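Local coordinates for glycosyl hydrolase (Streptomyces cattleya, PDB 7LR8), which probably hydrolyses the beta-1,4 bond between mannose and N-acetylglucosamine in N-glycan-derived saccharides, as a family 5 glycosidase, at residues 209-214 / 371-376; 219-224 / 251-256; 29-34 / 59-64. The protein carries 1 engineered substitution. All coordinates share one frame; numbering follows the deposited sequence.

Contact 1: residues 209-214 / 371-376; sequences FTPAHS and PARSVC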
ATOM      1  N   PHE B 209      -5.901 -22.452  -6.600  1.00 19.60           N
ATOM      2  CA  PHE B 209      -6.585 -22.871  -5.390  1.00 21.27           C
ATOM      3  C   PHE B 209      -7.756 -23.741  -5.808  1.00 23.11           C
ATOM      4  O   PHE B 209      -8.557 -23.336  -6.657  1.00 20.85           O
ATOM      5  CB  PHE B 209      -7.037 -21.658  -4.574  1.00 16.74           C
ATOM      6  CG  PHE B 209      -5.913 -20.989  -3.810  1.00 18.84           C
ATOM      7  CD1 PHE B 209      -5.041 -20.113  -4.446  1.00 18.14           C
ATOM      8  CD2 PHE B 209      -5.748 -21.223  -2.451  1.00 22.05           C
ATOM      9  CE1 PHE B 209      -4.002 -19.491  -3.734  1.00 19.63           C
ATOM     10  CE2 PHE B 209      -4.720 -20.612  -1.731  1.00 20.20           C
ATOM     11  CZ  PHE B 209      -3.840 -19.745  -2.376  1.00 20.66           C
ATOM     12  N   THR B 210      -7.820 -24.953  -5.265  1.00 21.75           N
ATOM     13  CA  THR B 210      -8.707 -25.977  -5.795  1.00 22.51           C
ATOM     14  C   THR B 210      -9.871 -26.265  -4.854  1.00 26.00           C
ATOM     15  O   THR B 210      -9.854 -25.878  -3.679  1.00 23.91           O
ATOM     16  CB  THR B 210      -7.936 -27.280  -6.043  1.00 21.63           C
ATOM     17  OG1 THR B 210      -7.517 -27.834  -4.785  1.00 21.57           O
ATOM     18  CG2 THR B 210      -6.708 -27.029  -6.929  1.00 21.95           C
ATOM     19  N   PRO B 211     -10.916 -26.942  -5.346  1.00 21.37           N
ATOM     20  CA  PRO B 211     -11.959 -27.412  -4.420  1.00 23.12           C
ATOM     21  C   PRO B 211     -11.408 -28.316  -3.333  1.00 20.67           C
ATOM     22  O   PRO B 211     -11.857 -28.258  -2.183  1.00 22.10           O
ATOM     23  CB  PRO B 211     -12.930 -28.162  -5.337  1.00 21.83           C
ATOM     24  CG  PRO B 211     -12.697 -27.582  -6.712  1.00 19.88           C
ATOM     25  CD  PRO B 211     -11.232 -27.256  -6.753  1.00 22.66           C
ATOM     26  N   ALA B 212     -10.433 -29.154  -3.670  1.00 22.16           N
ATOM     27  CA  ALA B 212      -9.834 -30.022  -2.663  1.00 22.96           C
ATOM     28  C   ALA B 212      -9.169 -29.212  -1.550  1.00 24.89           C
ATOM     29  O   ALA B 212      -9.275 -29.573  -0.370  1.00 25.07           O
ATOM     30  CB  ALA B 212      -8.830 -30.965  -3.323  1.00 24.77           C
ATOM     31  N   HIS B 213      -8.474 -28.118  -1.900  1.00 22.24           N
ATOM     32  CA  HIS B 213      -7.865 -27.279  -0.866  1.00 19.79           C
ATOM     33  C   HIS B 213      -8.920 -26.748   0.096  1.00 22.80           C
ATOM     34  O   HIS B 213      -8.714 -26.744   1.317  1.00 23.49           O
ATOM     35  CB  HIS B 213      -7.116 -26.090  -1.475  1.00 20.16           C
ATOM     36  CG  HIS B 213      -5.938 -26.445  -2.333  1.00 23.72           C
ATOM     37  ND1 HIS B 213      -5.548 -25.656  -3.394  1.00 24.57           N
ATOM     38  CD2 HIS B 213      -5.036 -27.452  -2.262  1.00 23.93           C
ATOM     39  CE1 HIS B 213      -4.477 -26.180  -3.961  1.00 24.47           C
ATOM     40  NE2 HIS B 213      -4.142 -27.268  -3.292  1.00 25.59           N
ATOM     41  N   SER B 214     -10.046 -26.266  -0.439  1.00 20.94           N
ATOM     42  CA  SER B 214     -11.070 -25.656   0.406  1.00 19.40           C
ATOM     43  C   SER B 214     -11.736 -26.683   1.318  1.00 19.06           C
ATOM     44  O   SER B 214     -12.064 -26.382   2.472  1.00 20.92           O
ATOM     45  CB  SER B 214     -12.119 -24.964  -0.465  1.00 19.14           C
ATOM     46  OG  SER B 214     -11.608 -23.748  -0.994  1.00 21.45           O
ATOM     47  N   PRO B 371      -9.178 -29.772 -13.265  1.00 33.43           N
ATOM     48  CA  PRO B 371      -8.943 -29.015 -14.510  1.00 32.17           C
ATOM     49  C   PRO B 371     -10.203 -28.705 -15.317  1.00 36.47           C
ATOM     50  O   PRO B 371     -10.122 -27.912 -16.265  1.00 33.76           O
ATOM     51  CB  PRO B 371      -8.010 -29.936 -15.300  1.00 36.09           C
ATOM     52  CG  PRO B 371      -8.380 -31.304 -14.819  1.00 33.97           C
ATOM     53  CD  PRO B 371      -8.659 -31.148 -13.355  1.00 34.02           C
ATOM     54  N   ALA B 372     -11.353 -29.299 -14.994  1.00 30.88           N
ATOM     55  CA  ALA B 372     -12.577 -29.028 -15.742  1.00 27.77           C
ATOM     56  C   ALA B 372     -13.695 -28.569 -14.818  1.00 32.39           C
ATOM     57  O   ALA B 372     -14.872 -28.855 -15.062  1.00 33.63           O
ATOM     58  CB  ALA B 372     -13.009 -30.255 -16.547  1.00 29.18           C
ATOM     59  N   ARG B 373     -13.349 -27.841 -13.758  1.00 24.87           N
ATOM     60  CA  ARG B 373     -14.341 -27.438 -12.772  1.00 24.54           C
ATOM     61  C   ARG B 373     -15.330 -26.420 -13.310  1.00 27.36           C
ATOM     62  O   ARG B 373     -16.359 -26.187 -12.662  1.00 25.08           O
ATOM     63  CB  ARG B 373     -13.648 -26.877 -11.531  1.00 24.68           C
ATOM     64  CG  ARG B 373     -12.985 -25.522 -11.728  1.00 23.59           C
ATOM     65  CD  ARG B 373     -12.151 -25.155 -10.500  1.00 24.11           C
ATOM     66  NE  ARG B 373     -10.794 -25.682 -10.579  1.00 25.69           N
ATOM     67  CZ  ARG B 373      -9.763 -25.166  -9.930  1.00 26.98           C
ATOM     68  NH1 ARG B 373      -9.937 -24.114  -9.147  1.00 26.91           N
ATOM     69  NH2 ARG B 373      -8.556 -25.700 -10.079  1.00 28.75           N
ATOM     70  N   SER B 374     -15.064 -25.822 -14.475  1.00 23.84           N
ATOM     71  CA  SER B 374     -15.991 -24.833 -15.012  1.00 24.02           C
ATOM     72  C   SER B 374     -17.369 -25.415 -15.323  1.00 24.36           C
ATOM     73  O   SER B 374     -18.309 -24.641 -15.531  1.00 24.15           O
ATOM     74  CB  SER B 374     -15.400 -24.179 -16.268  1.00 25.79           C
ATOM     75  OG  SER B 374     -15.086 -25.140 -17.257  1.00 26.98           O
ATOM     76  N   VAL B 375     -17.523 -26.742 -15.348  1.00 26.01           N
ATOM     77  CA  VAL B 375     -18.861 -27.315 -15.460  1.00 27.61           C
ATOM     78  C   VAL B 375     -19.704 -26.957 -14.246  1.00 25.24           C
ATOM     79  O   VAL B 375     -20.937 -27.048 -14.293  1.00 23.90           O
ATOM     80  CB  VAL B 375     -18.797 -28.846 -15.643  1.00 28.64           C
ATOM     81  CG1 VAL B 375     -18.081 -29.198 -16.946  1.00 28.98           C
ATOM     82  CG2 VAL B 375     -18.139 -29.519 -14.433  1.00 26.01           C
ATOM     83  N   CYS B 376     -19.064 -26.546 -13.156  1.00 22.33           N
ATOM     84  CA  CYS B 376     -19.751 -26.139 -11.942  1.00 24.02           C
ATOM     85  C   CYS B 376     -20.144 -24.671 -11.952  1.00 26.20           C
ATOM     86  O   CYS B 376     -20.934 -24.257 -11.094  1.00 22.97           O
ATOM     87  CB  CYS B 376     -18.869 -26.411 -10.720  1.00 24.33           C
ATOM     88  SG  CYS B 376     -18.451 -28.153 -10.487  1.00 25.68           S
TER

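Contact 2: residues 219-224 / 251-256; sequences AVTAVH and ELAKAW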
ATOM      1  N   ALA B 219     -10.311 -26.225   9.075  1.00 21.60           N
ATOM      2  CA  ALA B 219     -11.260 -26.931   9.941  1.00 22.38           C
ATOM      3  C   ALA B 219     -12.639 -27.122   9.308  1.00 22.70           C
ATOM      4  O   ALA B 219     -13.311 -28.124   9.587  1.00 23.53           O
ATOM      5  CB  ALA B 219     -11.414 -26.172  11.260  1.00 23.76           C
ATOM      6  N   VAL B 220     -13.098 -26.161   8.514  1.00 19.98           N
ATOM      7  CA  VAL B 220     -14.404 -26.216   7.862  1.00 19.44           C
ATOM      8  C   VAL B 220     -14.221 -25.637   6.467  1.00 17.67           C
ATOM      9  O   VAL B 220     -13.246 -24.937   6.191  1.00 23.34           O
ATOM     10  CB  VAL B 220     -15.497 -25.438   8.643  1.00 22.18           C
ATOM     11  CG1 VAL B 220     -15.629 -25.959  10.079  1.00 23.67           C
ATOM     12  CG2 VAL B 220     -15.202 -23.945   8.650  1.00 24.02           C
ATOM     13  N   THR B 221     -15.162 -25.942   5.570  1.00 17.21           N
ATOM     14  CA  THR B 221     -15.117 -25.362   4.230  1.00 20.97           C
ATOM     15  C   THR B 221     -15.839 -24.023   4.242  1.00 22.52           C
ATOM     16  O   THR B 221     -16.990 -23.941   4.686  1.00 24.02           O
ATOM     17  CB  THR B 221     -15.774 -26.283   3.201  1.00 21.48           C
ATOM     18  OG1 THR B 221     -15.190 -27.585   3.275  1.00 20.75           O
ATOM     19  CG2 THR B 221     -15.597 -25.727   1.796  1.00 21.47           C
ATOM     20  N   ALA B 222     -15.180 -22.978   3.750  1.00 17.53           N
ATOM     21  CA  ALA B 222     -15.803 -21.668   3.655  1.00 20.41           C
ATOM     22  C   ALA B 222     -16.185 -21.398   2.207  1.00 21.22           C
ATOM     23  O   ALA B 222     -15.370 -21.596   1.302  1.00 23.87           O
ATOM     24  CB  ALA B 222     -14.870 -20.576   4.176  1.00 20.08           C
ATOM     25  N   VAL B 223     -17.426 -20.975   1.989  1.00 20.00           N
ATOM     26  CA  VAL B 223     -17.873 -20.549   0.666  1.00 21.19           C
ATOM     27  C   VAL B 223     -18.405 -19.125   0.764  1.00 18.19           C
ATOM     28  O   VAL B 223     -18.985 -18.718   1.782  1.00 17.77           O
ATOM     29  CB  VAL B 223     -18.948 -21.488   0.072  1.00 22.04           C
ATOM     30  CG1 VAL B 223     -18.346 -22.867  -0.213  1.00 24.24           C
ATOM     31  CG2 VAL B 223     -20.136 -21.601   1.005  1.00 19.10           C
ATOM     32  N   HIS B 224     -18.188 -18.365  -0.312  1.00 17.50           N
ATOM     33  CA  HIS B 224     -18.635 -16.982  -0.434  1.00 18.50           C
ATOM     34  C   HIS B 224     -19.538 -16.901  -1.661  1.00 17.72           C
ATOM     35  O   HIS B 224     -19.064 -17.104  -2.784  1.00 19.33           O
ATOM     36  CB  HIS B 224     -17.447 -16.030  -0.601  1.00 20.37           C
ATOM     37  CG  HIS B 224     -16.475 -16.039   0.541  1.00 16.62           C
ATOM     38  ND1 HIS B 224     -15.179 -15.586   0.405  1.00 20.37           N
ATOM     39  CD2 HIS B 224     -16.605 -16.425   1.834  1.00 17.57           C
ATOM     40  CE1 HIS B 224     -14.553 -15.690   1.564  1.00 19.67           C
ATOM     41  NE2 HIS B 224     -15.393 -16.205   2.447  1.00 18.01           N
ATOM     42  N   GLU B 251     -23.709 -27.298  -1.006  1.00 20.05           N
ATOM     43  CA  GLU B 251     -23.789 -28.715  -1.342  1.00 18.81           C
ATOM     44  C   GLU B 251     -22.677 -29.125  -2.301  1.00 23.84           C
ATOM     45  O   GLU B 251     -22.230 -30.277  -2.268  1.00 22.83           O
ATOM     46  CB  GLU B 251     -25.163 -29.046  -1.928  1.00 20.55           C
ATOM     47  CG  GLU B 251     -26.285 -28.905  -0.914  1.00 24.38           C
ATOM     48  CD  GLU B 251     -26.048 -29.752   0.315  1.00 25.91           C
ATOM     49  OE1 GLU B 251     -25.741 -30.954   0.151  1.00 24.90           O
ATOM     50  OE2 GLU B 251     -26.172 -29.217   1.444  1.00 26.46           O
ATOM     51  N   LEU B 252     -22.227 -28.206  -3.161  1.00 20.89           N
ATOM     52  CA  LEU B 252     -21.120 -28.514  -4.056  1.00 22.05           C
ATOM     53  C   LEU B 252     -19.842 -28.762  -3.271  1.00 22.32           C
ATOM     54  O   LEU B 252     -19.104 -29.714  -3.553  1.00 22.19           O
ATOM     55  CB  LEU B 252     -20.913 -27.365  -5.047  1.00 21.52           C
ATOM     56  CG  LEU B 252     -19.750 -27.485  -6.036  1.00 23.39           C
ATOM     57  CD1 LEU B 252     -19.973 -28.675  -6.951  1.00 25.83           C
ATOM     58  CD2 LEU B 252     -19.602 -26.208  -6.849  1.00 20.68           C
ATOM     59  N   ALA B 253     -19.574 -27.911  -2.277  1.00 21.38           N
ATOM     60  CA  ALA B 253     -18.329 -28.001  -1.521  1.00 22.75           C
ATOM     61  C   ALA B 253     -18.209 -29.340  -0.802  1.00 21.89           C
ATOM     62  O   ALA B 253     -17.095 -29.833  -0.581  1.00 22.73           O
ATOM     63  CB  ALA B 253     -18.248 -26.842  -0.525  1.00 24.11           C
ATOM     64  N   LYS B 254     -19.341 -29.952  -0.461  1.00 22.25           N
ATOM     65  CA  LYS B 254     -19.341 -31.237   0.220  1.00 22.34           C
ATOM     66  C   LYS B 254     -18.743 -32.358  -0.624  1.00 26.44           C
ATOM     67  O   LYS B 254     -18.265 -33.347  -0.057  1.00 25.58           O
ATOM     68  CB  LYS B 254     -20.769 -31.603   0.631  1.00 23.01           C
ATOM     69  CG  LYS B 254     -21.335 -30.693   1.718  1.00 23.68           C
ATOM     70  CD  LYS B 254     -22.771 -31.032   2.064  1.00 24.32           C
ATOM     71  CE  LYS B 254     -23.263 -30.131   3.191  1.00 25.42           C
ATOM     72  NZ  LYS B 254     -24.683 -30.381   3.505  1.00 24.01           N
ATOM     73  N   ALA B 255     -18.766 -32.244  -1.958  1.00 24.64           N
ATOM     74  CA  ALA B 255     -18.300 -33.359  -2.780  1.00 24.34           C
ATOM     75  C   ALA B 255     -16.844 -33.708  -2.499  1.00 23.85           C
ATOM     76  O   ALA B 255     -16.460 -34.878  -2.615  1.00 23.40           O
ATOM     77  CB  ALA B 255     -18.484 -33.045  -4.264  1.00 25.23           C
ATOM     78  N   TRP B 256     -16.029 -32.721  -2.127  1.00 23.81           N
ATOM     79  CA  TRP B 256     -14.591 -32.899  -1.965  1.00 24.96           C
ATOM     80  C   TRP B 256     -14.170 -33.179  -0.529  1.00 27.44           C
ATOM     81  O   TRP B 256     -12.978 -33.389  -0.279  1.00 26.18           O
ATOM     82  CB  TRP B 256     -13.838 -31.660  -2.478  1.00 24.96           C
ATOM     83  CG  TRP B 256     -13.770 -31.570  -3.974  1.00 25.25           C
ATOM     84  CD1 TRP B 256     -12.789 -32.065  -4.786  1.00 26.08           C
ATOM     85  CD2 TRP B 256     -14.731 -30.949  -4.838  1.00 25.80           C
ATOM     86  NE1 TRP B 256     -13.080 -31.792  -6.102  1.00 24.41           N
ATOM     87  CE2 TRP B 256     -14.274 -31.115  -6.160  1.00 22.00           C
ATOM     88  CE3 TRP B 256     -15.943 -30.278  -4.621  1.00 26.92           C
ATOM     89  CZ2 TRP B 256     -14.972 -30.619  -7.262  1.00 25.76           C
ATOM     90  CZ3 TRP B 256     -16.639 -29.788  -5.717  1.00 25.49           C
ATOM     91  CH2 TRP B 256     -16.150 -29.960  -7.020  1.00 27.64           C
TER
HETATM   92  O   HOH W   1     -16.591 -29.495   2.195  1.00 22.75           O

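Contact 3: residues 29-34 / 59-64; sequences HWLDFD and WPVFQP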
ATOM      1  N   HIS B  29     -10.674   2.327   9.693  1.00 18.61           N
ATOM      2  CA  HIS B  29     -10.850   2.744  11.078  1.00 19.66           C
ATOM      3  C   HIS B  29      -9.663   2.350  11.959  1.00 18.75           C
ATOM      4  O   HIS B  29      -9.483   2.940  13.028  1.00 19.29           O
ATOM      5  CB  HIS B  29     -12.155   2.178  11.650  1.00 19.63           C
ATOM      6  CG  HIS B  29     -12.075   0.740  12.057  1.00 19.97           C
ATOM      7  ND1 HIS B  29     -12.534   0.297  13.278  1.00 25.85           N
ATOM      8  CD2 HIS B  29     -11.612  -0.354  11.408  1.00 18.64           C
ATOM      9  CE1 HIS B  29     -12.341  -1.007  13.369  1.00 23.73           C
ATOM     10  NE2 HIS B  29     -11.788  -1.428  12.247  1.00 19.27           N
ATOM     11  N   TRP B  30      -8.824   1.406  11.529  1.00 16.84           N
ATOM     12  CA  TRP B  30      -7.622   1.121  12.311  1.00 23.46           C
ATOM     13  C   TRP B  30      -6.709   2.334  12.430  1.00 23.39           C
ATOM     14  O   TRP B  30      -5.903   2.399  13.371  1.00 22.02           O
ATOM     15  CB  TRP B  30      -6.846  -0.037  11.702  1.00 20.52           C
ATOM     16  CG  TRP B  30      -7.625  -1.303  11.590  1.00 17.19           C
ATOM     17  CD1 TRP B  30      -8.043  -1.899  10.435  1.00 16.13           C
ATOM     18  CD2 TRP B  30      -8.089  -2.142  12.669  1.00 16.02           C
ATOM     19  NE1 TRP B  30      -8.728  -3.054  10.721  1.00 16.62           N
ATOM     20  CE2 TRP B  30      -8.775  -3.227  12.082  1.00 17.83           C
ATOM     21  CE3 TRP B  30      -7.977  -2.088  14.065  1.00 17.02           C
ATOM     22  CZ2 TRP B  30      -9.357  -4.250  12.842  1.00 16.43           C
ATOM     23  CZ3 TRP B  30      -8.572  -3.110  14.828  1.00 20.84           C
ATOM     24  CH2 TRP B  30      -9.248  -4.173  14.208  1.00 18.01           C
ATOM     25  N   LEU B  31      -6.816   3.293  11.500  1.00 17.70           N
ATOM     26  CA  LEU B  31      -6.011   4.507  11.555  1.00 17.55           C
ATOM     27  C   LEU B  31      -6.596   5.567  12.473  1.00 18.13           C
ATOM     28  O   LEU B  31      -5.896   6.534  12.800  1.00 22.46           O
ATOM     29  CB  LEU B  31      -5.840   5.093  10.147  1.00 19.34           C
ATOM     30  CG  LEU B  31      -5.226   4.160   9.102  1.00 17.37           C
ATOM     31  CD1 LEU B  31      -5.273   4.829   7.722  1.00 21.45           C
ATOM     32  CD2 LEU B  31      -3.788   3.792   9.454  1.00 19.38           C
ATOM     33  N   ASP B  32      -7.852   5.419  12.882  1.00 18.48           N
ATOM     34  CA  ASP B  32      -8.561   6.376  13.721  1.00 18.97           C
ATOM     35  C   ASP B  32      -9.477   5.560  14.624  1.00 24.21           C
ATOM     36  O   ASP B  32     -10.714   5.680  14.595  1.00 25.65           O
ATOM     37  CB  ASP B  32      -9.341   7.385  12.883  1.00 21.43           C
ATOM     38  CG  ASP B  32      -8.432   8.263  12.038  1.00 22.46           C
ATOM     39  OD1 ASP B  32      -7.742   9.143  12.609  1.00 24.66           O
ATOM     40  OD2 ASP B  32      -8.395   8.050  10.810  1.00 24.49           O
ATOM     41  N   PHE B  33      -8.859   4.688  15.414  1.00 22.48           N
ATOM     42  CA  PHE B  33      -9.618   3.658  16.105  1.00 25.58           C
ATOM     43  C   PHE B  33     -10.454   4.280  17.216  1.00 26.04           C
ATOM     44  O   PHE B  33      -9.919   4.923  18.129  1.00 26.58           O
ATOM     45  CB  PHE B  33      -8.686   2.583  16.650  1.00 19.08           C
ATOM     46  CG  PHE B  33      -9.414   1.378  17.173  1.00 19.95           C
ATOM     47  CD1 PHE B  33      -9.956   0.446  16.300  1.00 22.40           C
ATOM     48  CD2 PHE B  33      -9.587   1.197  18.543  1.00 18.74           C
ATOM     49  CE1 PHE B  33     -10.645  -0.664  16.783  1.00 24.44           C
ATOM     50  CE2 PHE B  33     -10.273   0.094  19.026  1.00 22.99           C
ATOM     51  CZ  PHE B  33     -10.799  -0.840  18.139  1.00 23.41           C
ATOM     52  N   ASP B  34     -11.765   4.096  17.118  1.00 27.62           N
ATOM     53  CA  ASP B  34     -12.754   4.687  18.012  1.00 25.28           C
ATOM     54  C   ASP B  34     -13.563   3.523  18.564  1.00 29.02           C
ATOM     55  O   ASP B  34     -14.444   3.000  17.873  1.00 25.65           O
ATOM     56  CB  ASP B  34     -13.634   5.693  17.259  1.00 26.98           C
ATOM     57  CG  ASP B  34     -14.628   6.417  18.162  1.00 36.40           C
ATOM     58  OD1 ASP B  34     -15.082   5.842  19.172  1.00 36.77           O
ATOM     59  OD2 ASP B  34     -14.972   7.575  17.847  1.00 37.87           O
ATOM     60  N   TRP B  59      -3.763  -5.656   6.665  1.00 16.05           N
ATOM     61  CA  TRP B  59      -2.421  -6.224   6.825  1.00 18.96           C
ATOM     62  C   TRP B  59      -1.309  -5.179   6.789  1.00 20.67           C
ATOM     63  O   TRP B  59      -0.485  -5.167   7.721  1.00 17.39           O
ATOM     64  CB  TRP B  59      -2.240  -7.318   5.764  1.00 19.27           C
ATOM     65  CG  TRP B  59      -0.903  -8.043   5.798  1.00 17.24           C
ATOM     66  CD1 TRP B  59      -0.094  -8.258   6.895  1.00 17.04           C
ATOM     67  CD2 TRP B  59      -0.252  -8.678   4.690  1.00 15.39           C
ATOM     68  NE1 TRP B  59       1.030  -8.968   6.516  1.00 18.37           N
ATOM     69  CE2 TRP B  59       0.964  -9.223   5.169  1.00 14.27           C
ATOM     70  CE3 TRP B  59      -0.558  -8.808   3.331  1.00 17.69           C
ATOM     71  CZ2 TRP B  59       1.847  -9.915   4.345  1.00 16.62           C
ATOM     72  CZ3 TRP B  59       0.319  -9.501   2.513  1.00 15.73           C
ATOM     73  CH2 TRP B  59       1.515 -10.035   3.020  1.00 15.70           C
ATOM     74  N   PRO B  60      -1.232  -4.266   5.805  1.00 17.71           N
ATOM     75  CA  PRO B  60      -0.131  -3.278   5.839  1.00 17.45           C
ATOM     76  C   PRO B  60      -0.183  -2.347   7.038  1.00 20.96           C
ATOM     77  O   PRO B  60       0.862  -1.822   7.445  1.00 20.22           O
ATOM     78  CB  PRO B  60      -0.300  -2.489   4.530  1.00 16.69           C
ATOM     79  CG  PRO B  60      -1.248  -3.290   3.683  1.00 18.48           C
ATOM     80  CD  PRO B  60      -2.123  -4.028   4.650  1.00 16.92           C
ATOM     81  N   VAL B  61      -1.367  -2.109   7.613  1.00 17.21           N
ATOM     82  CA  VAL B  61      -1.438  -1.298   8.821  1.00 18.93           C
ATOM     83  C   VAL B  61      -0.961  -2.089  10.034  1.00 14.05           C
ATOM     84  O   VAL B  61      -0.307  -1.541  10.931  1.00 15.53           O
ATOM     85  CB  VAL B  61      -2.869  -0.766   9.003  1.00 15.13           C
ATOM     86  CG1 VAL B  61      -3.021  -0.056  10.350  1.00 19.49           C
ATOM     87  CG2 VAL B  61      -3.209   0.166   7.862  1.00 22.34           C
ATOM     88  N   PHE B  62      -1.252  -3.392  10.075  1.00 13.69           N
ATOM     89  CA  PHE B  62      -0.822  -4.211  11.200  1.00 18.14           C
ATOM     90  C   PHE B  62       0.652  -4.597  11.104  1.00 16.03           C
ATOM     91  O   PHE B  62       1.326  -4.713  12.133  1.00 14.63           O
ATOM     92  CB  PHE B  62      -1.686  -5.470  11.294  1.00 17.90           C
ATOM     93  CG  PHE B  62      -2.990  -5.262  12.003  1.00 15.97           C
ATOM     94  CD1 PHE B  62      -3.909  -4.324  11.548  1.00 17.16           C
ATOM     95  CD2 PHE B  62      -3.293  -5.997  13.137  1.00 18.75           C
ATOM     96  CE1 PHE B  62      -5.122  -4.143  12.221  1.00 17.53           C
ATOM     97  CE2 PHE B  62      -4.496  -5.823  13.797  1.00 18.89           C
ATOM     98  CZ  PHE B  62      -5.402  -4.888  13.339  1.00 16.74           C
ATOM     99  N   GLN B  63       1.175  -4.782   9.894  1.00 16.49           N
ATOM    100  CA  GLN B  63       2.551  -5.238   9.685  1.00 14.92           C
ATOM    101  C   GLN B  63       3.218  -4.347   8.636  1.00 13.81           C
ATOM    102  O   GLN B  63       3.469  -4.781   7.507  1.00 15.10           O
ATOM    103  CB  GLN B  63       2.570  -6.709   9.264  1.00 15.09           C
ATOM    104  CG  GLN B  63       3.960  -7.367   9.329  1.00 14.88           C
ATOM    105  CD  GLN B  63       3.910  -8.858   9.040  1.00 16.12           C
ATOM    106  OE1 GLN B  63       2.964  -9.349   8.426  1.00 16.89           O
ATOM    107  NE2 GLN B  63       4.929  -9.588   9.489  1.00 16.35           N
ATOM    108  N   PRO B  64       3.522  -3.094   8.987  1.00 15.49           N
ATOM    109  CA  PRO B  64       4.014  -2.139   7.975  1.00 15.74           C
ATOM    110  C   PRO B  64       5.419  -2.431   7.506  1.00 15.15           C
ATOM    111  O   PRO B  64       5.821  -1.910   6.457  1.00 16.34           O
ATOM    112  CB  PRO B  64       3.952  -0.791   8.704  1.00 18.70           C
ATOM    113  CG  PRO B  64       4.102  -1.181  10.172  1.00 19.42           C
ATOM    114  CD  PRO B  64       3.292  -2.446  10.287  1.00 17.60           C
TER

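Contact 1: residues 209-214 / 371-376
The guanidinium of R373 carries P211 over one face, with P211 CD 4.0 Å above its plane, while the carbonyl of F209 comes to its edge. R373 NH1 donates to F209 O at 3.0 Å, bent to 139° at the hydrogen. The oxygen is tilted 24° from the guanidinium plane. T210 approaches obliquely, its CG2 lying 3.9 Å from R373 NH2. The flat, charged end thus has a polar partner near its edge and a proline ring over one face. The chain is extended at chi2 but bends at chi3 (87°), which turns the guanidinium toward F209 and P211. Arginine suits the place because its N-H groups fan out toward several backbone oxygens at once: NH2 also serves Q369 O and H207 O, NE serves A370 O, and NH1 makes a weak bond to A200 O. A leucine here would probably leave these carbonyls without their shared donor and free the two loops to shift apart. On the 209-214 side, T210 caps helix 211-216, its OG1 accepting from H213 N at 3.1 Å while also lying over one face of the H213 ring. P211 fits the helix's first turn, where a backbone N-H is not needed as a donor. F209 packs on A173 and L177 of helix 170-187, P211 on W202 of helix 200-203. In segment 371-376, the 3-10 turn 373-376 leads toward helix 381-391, so the contact ties the barrel to the C-terminal region that follows it.

Contact 2: residues 219-224 / 251-256
T221 sets OG1 beside its backbone N (chi1 -54°), which leaves the methyl CG2 anti to that N and pointed at A253, and V223 holds CG1 beside its own N (chi1 -66°); both carbons thereby come to the CB of A253. T221 CG2 lies 3.7 Å from that methyl and V223 CG1 4.0 Å from it, so one methyl group meets two branched side chains spaced two residues apart on a strand. Alanine suits this point because the helix backbone runs close to the strand, with the CA atoms of T221 and A253 only 7.1 Å apart. Beta-branched residues in turn favour extended backbone and offer methyls to the helix. The same rotamer of T221 sends OG1 the other way, to a water at 2.6 Å, which donates to A253 O at 2.8 Å. That water bridges the T221 hydroxyl to the backbone carbonyl of A253, while OG1 is also bonded to R262 NE and weakly to S214 O; threonine suits the place because one branch packs against the helix while the other takes part in polar bonds. Farther round the helix, K254 NZ and E251 OE2 form a salt bridge of 2.8 Å on the syn side of the carboxylate; the lysine also reaches P296 O, and E251 OE1 bonds to T397 OG1. Strand 221-225, helix 240-253 and strand 264-269 form a beta-alpha-beta unit of the (beta/alpha)8 barrel. T221 and V223 face the helix, whereas A222 points away from it. V223 also packs on L266 of strand 264-269.

Contact 3: residues 29-34 / 59-64
While F62 and V61 reach W30 and L31, helix 59-62 is secured by a short bond of its own: W59 NE1 donates to Q63 OE1 at 2.7 Å, nearly straight at 165° and close to the indole plane. Glutamine is apt at the helix end, since its NE2 simultaneously bonds to R66 O and G127 O and so fixes which way the amide faces. Across the contact the main event is a T-shaped stack. F62 directs its edge at the face of W30, the planes standing at 89° and the centroid of the F62 ring 4.9 Å from that of the six-membered ring of W30. F62 CE1 comes down to 3.6 Å from W30 CD2, near the bond shared by the two rings, and CZ lies over the benzo half. On the opposite face sits H29, its NE2 3.5 Å above the indole plane, so the tryptophan is held between an imidazole and a phenyl edge. Its indole N-H, at NE1, is bonded to F56 O, which fixes the rotation of the indole. V61 completes the contact: with CG1 turned away from its own backbone N (chi1 173°), both methyls face the partner, CG1 lying 4.1 Å from W30 CB and CG2 4.0 Å from L31 CD2. L31 also packs on L31 of the second subunit, and D32 forms a salt bridge with R70 of that subunit, so this face belongs to the dimer interface. Segment 29-34 lies in the loop between strand 15-19 and helix 35-46, and segment 59-64 on the short helix 59-62 that follows strand 52-55. Helix 71-86 lines W30 through Q76 and L80 and F62 through A73, while Y131 of helix 122-139 also touches F62.

Along the chain contact 3 comes first and closes before the others open; contact 2 falls within the span bracketed by contact 1. Contacts 1 and 2 are neighbours, their centres 11 Å apart: helix 211-216 leads into strand 221-225, P211 CB packs 3.3 Å from W256 CE2, and C376 meets L252. Together they join the sixth strand of the barrel and its helix to the C-terminal region. Contact 3 lies about 34 Å from contact 1 and 31 Å from contact 2, centre to centre, in the loop after the first strand and the helix 59-62 after the second. Contacts 1 and 3 sit on opposite sides of the chain's centre, contact 3 facing the second subunit.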